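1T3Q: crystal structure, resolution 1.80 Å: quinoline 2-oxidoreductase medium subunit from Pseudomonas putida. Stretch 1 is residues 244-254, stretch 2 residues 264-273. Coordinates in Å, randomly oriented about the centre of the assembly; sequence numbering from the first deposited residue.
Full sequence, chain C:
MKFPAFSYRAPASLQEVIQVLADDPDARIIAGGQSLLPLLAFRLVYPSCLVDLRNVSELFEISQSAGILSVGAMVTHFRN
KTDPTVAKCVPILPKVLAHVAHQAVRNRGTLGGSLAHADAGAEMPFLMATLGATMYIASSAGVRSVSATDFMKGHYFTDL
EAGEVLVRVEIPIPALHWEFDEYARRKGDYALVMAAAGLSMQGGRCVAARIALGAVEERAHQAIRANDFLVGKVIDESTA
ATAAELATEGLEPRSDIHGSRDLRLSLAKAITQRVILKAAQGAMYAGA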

# COMPACT_ATOMS: atom_id res chain seq x y z
N ALA C 244 40.14 -46.03 29.23
CA ALA C 244 39.29 -44.84 29.23
C ALA C 244 39.41 -44.09 30.56
O ALA C 244 39.40 -42.86 30.58
CB ALA C 244 37.83 -45.24 28.97
N GLU C 245 39.51 -44.83 31.65
CA GLU C 245 39.66 -44.23 32.98
C GLU C 245 41.00 -43.51 33.06
O GLU C 245 41.09 -42.38 33.53
CB GLU C 245 39.60 -45.32 34.06
CG GLU C 245 38.24 -45.97 34.22
N LEU C 246 42.05 -44.19 32.61
CA LEU C 246 43.40 -43.63 32.62
C LEU C 246 43.49 -42.39 31.75
O LEU C 246 44.18 -41.43 32.09
CB LEU C 246 44.41 -44.67 32.13
CG LEU C 246 44.67 -45.88 33.02
CD1 LEU C 246 45.57 -46.87 32.29
CD2 LEU C 246 45.32 -45.43 34.32
N ALA C 247 42.79 -42.40 30.63
CA ALA C 247 42.79 -41.28 29.69
C ALA C 247 42.07 -40.04 30.21
O ALA C 247 42.37 -38.93 29.79
CB ALA C 247 42.18 -41.71 28.37
N THR C 248 41.12 -40.24 31.12
CA THR C 248 40.35 -39.11 31.63
C THR C 248 40.75 -38.64 33.02
O THR C 248 40.35 -37.56 33.45
CB THR C 248 38.84 -39.44 31.64
OG1 THR C 248 38.60 -40.61 32.43
CG2 THR C 248 38.34 -39.70 30.22
N GLU C 249 41.53 -39.44 33.73
CA GLU C 249 41.95 -39.03 35.07
C GLU C 249 42.88 -37.83 35.00
O GLU C 249 43.80 -37.78 34.17
N GLY C 250 42.63 -36.85 35.86
CA GLY C 250 43.45 -35.65 35.87
C GLY C 250 42.84 -34.54 35.04
O GLY C 250 43.23 -33.38 35.17
N LEU C 251 41.89 -34.88 34.18
CA LEU C 251 41.25 -33.87 33.34
C LEU C 251 40.33 -32.99 34.18
O LEU C 251 39.72 -33.46 35.14
CB LEU C 251 40.47 -34.53 32.21
CG LEU C 251 41.30 -35.37 31.23
CD1 LEU C 251 40.40 -35.89 30.13
CD2 LEU C 251 42.42 -34.52 30.64
N GLU C 252 40.23 -31.73 33.81
CA GLU C 252 39.39 -30.78 34.53
C GLU C 252 38.51 -29.98 33.57
O GLU C 252 38.88 -28.88 33.16
CB GLU C 252 40.27 -29.83 35.34
N PRO C 253 37.35 -30.53 33.20
CA PRO C 253 36.44 -29.83 32.28
C PRO C 253 35.74 -28.68 33.00
O PRO C 253 35.61 -28.70 34.23
CB PRO C 253 35.44 -30.92 31.89
CG PRO C 253 36.16 -32.21 32.17
CD PRO C 253 36.89 -31.90 33.44
N ARG C 254 35.29 -27.68 32.24
CA ARG C 254 34.60 -26.53 32.81
C ARG C 254 33.10 -26.78 32.87
O ARG C 254 32.49 -27.19 31.88
CB ARG C 254 34.86 -25.28 31.96
N ARG C 264 30.81 -34.16 32.10
CA ARG C 264 31.86 -34.11 31.09
C ARG C 264 32.80 -35.30 31.22
O ARG C 264 33.09 -35.99 30.24
CB ARG C 264 32.67 -32.83 31.25
CG ARG C 264 31.85 -31.55 31.26
CD ARG C 264 31.72 -30.97 29.89
NE ARG C 264 30.91 -29.76 29.84
CZ ARG C 264 30.76 -29.03 28.74
NH1 ARG C 264 31.38 -29.40 27.63
NH2 ARG C 264 29.99 -27.95 28.74
N LEU C 265 33.29 -35.54 32.43
CA LEU C 265 34.21 -36.64 32.67
C LEU C 265 33.57 -37.99 32.40
O LEU C 265 34.17 -38.86 31.76
CB LEU C 265 34.74 -36.59 34.11
CG LEU C 265 35.66 -35.40 34.41
CD1 LEU C 265 36.01 -35.37 35.89
CD2 LEU C 265 36.93 -35.51 33.57
N SER C 266 32.34 -38.16 32.87
CA SER C 266 31.63 -39.42 32.65
C SER C 266 31.48 -39.66 31.15
O SER C 266 31.70 -40.77 30.67
CB SER C 266 30.25 -39.37 33.31
OG SER C 266 29.53 -40.56 33.04
N LEU C 267 31.11 -38.62 30.42
CA LEU C 267 30.95 -38.72 28.98
C LEU C 267 32.28 -38.96 28.28
O LEU C 267 32.37 -39.76 27.34
CB LEU C 267 30.30 -37.44 28.43
CG LEU C 267 28.86 -37.13 28.87
CD1 LEU C 267 28.42 -35.80 28.30
CD2 LEU C 267 27.91 -38.24 28.41
N ALA C 268 33.33 -38.28 28.73
CA ALA C 268 34.65 -38.44 28.14
C ALA C 268 35.11 -39.89 28.27
O ALA C 268 35.70 -40.45 27.35
CB ALA C 268 35.65 -37.51 28.82
N LYS C 269 34.81 -40.49 29.41
CA LYS C 269 35.19 -41.87 29.67
C LYS C 269 34.39 -42.83 28.78
O LYS C 269 34.94 -43.78 28.21
CB LYS C 269 34.96 -42.18 31.16
CG LYS C 269 35.56 -43.49 31.66
CD LYS C 269 34.64 -44.67 31.39
CE LYS C 269 35.16 -45.94 32.04
NZ LYS C 269 34.22 -47.08 31.85
N ALA C 270 33.09 -42.57 28.65
CA ALA C 270 32.22 -43.41 27.84
C ALA C 270 32.59 -43.34 26.36
O ALA C 270 32.63 -44.36 25.67
CB ALA C 270 30.76 -42.99 28.02
N ILE C 271 32.87 -42.14 25.88
CA ILE C 271 33.23 -41.94 24.48
C ILE C 271 34.61 -42.54 24.16
O ILE C 271 34.80 -43.15 23.11
CB ILE C 271 33.24 -40.45 24.13
CG1 ILE C 271 31.84 -39.86 24.37
CG2 ILE C 271 33.67 -40.24 22.68
CD1 ILE C 271 30.74 -40.54 23.58
N THR C 272 35.55 -42.37 25.08
CA THR C 272 36.90 -42.89 24.89
C THR C 272 36.89 -44.41 24.80
O THR C 272 37.53 -45.00 23.94
CB THR C 272 37.83 -42.44 26.03
OG1 THR C 272 38.00 -41.02 25.96
CG2 THR C 272 39.19 -43.12 25.92
N GLN C 273 36.14 -45.04 25.70
CA GLN C 273 36.03 -46.49 25.71
C GLN C 273 35.44 -46.95 24.38
O GLN C 273 35.91 -47.92 23.78
CB GLN C 273 35.14 -46.94 26.87
CG GLN C 273 34.72 -48.39 26.80
CD GLN C 273 33.95 -48.83 28.03
OE1 GLN C 273 33.33 -49.89 28.03
NE2 GLN C 273 33.99 -48.02 29.08

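No hydrogen bond joins the two stretches among the atoms modelled, although 543 Å² of surface, both sides summed, is buried between them. The contact rests on packing, and its closest approaches involve carbon: Ala 244 CB lies 3.3 Å from Lys 269 O, and Pro 253 CB lies 3.4 Å from Arg 264 CB. The qualification matters because Glu 245, Glu 249, Glu 252 and Arg 254 have incomplete side chains.

The helical part of stretch 1, residues 244-248, meets the helix of stretch 2 with an angle of 134° between their N-to-C directions and a closest axial approach of 8.6 Å. Small residues fit this spacing. Ala 244 points its CA-to-CB bond toward the other helix, and its methyl group settles against the backbone: besides the carbonyl of Lys 269, Ala 244 CB is 3.7 Å from Gln 273 N. The CA atoms of Ala 244 and Gln 273 are 5.1 Å apart, the nearest pair at this end, and their CB atoms are 3.8 Å apart. Thr 272 CG2 completes this corner, 3.7 Å from Ala 244 CA and 4.1 Å from Ala 247 CB.

One turn along, Thr 248 directs CG2 at the same helix, 3.7 Å from both Ala 268 CB and Lys 269 N. Its chi1 of 58° (p) leaves the hydroxyl facing its own backbone, with Thr 248 OG1 3.0 Å from Ala 244 O and 3.2 Å from Glu 245 O. Thr 272, with chi1 in the m well, behaves similarly: Thr 272 OG1 donates a hydrogen bond to Ala 268 O at 2.7 Å, while its methyl group meets stretch 1. In both threonines, therefore, a polar side chain contributes an apolar surface to the contact.

At the edge of this packing, Lys 269 runs past the start of stretch 1. Lys 269 CE is 3.8 Å from Glu 245 CG, a contact between aliphatic atoms; with the carboxylate of Glu 245 not modelled, the coordinates cannot test a charged pairing.

After the helix, a type II beta turn from Thr 248 to Leu 251 redirects the chain, with Leu 251 N donating to Thr 248 O at 3.2 Å. Gly 250 occupies the turn at phi/psi 96/-17, where a CB would be jammed against the preceding carbonyl oxygen; its backbone alone thus accounts for glycine. Leu 265 packs against the segment that follows. Its CA-to-CB bond points sideways, but the end of the side chain comes nearer, placing Leu 265 CD2 3.9 Å from Leu 251 CB and 3.6 Å from Pro 253 CD. Leu 265 CD2 is also 4.0 Å from Thr 248 O, so one methyl group touches both ends of the turn.

Pro 253, with a C-gamma exo pucker, closes the contact against Arg 264. Arg 264 NE also lies 3.6 Å from Arg 254 O, in an oblique approach, but NE and NH1 of Arg 264 are hydrogen-bonded elsewhere in the structure.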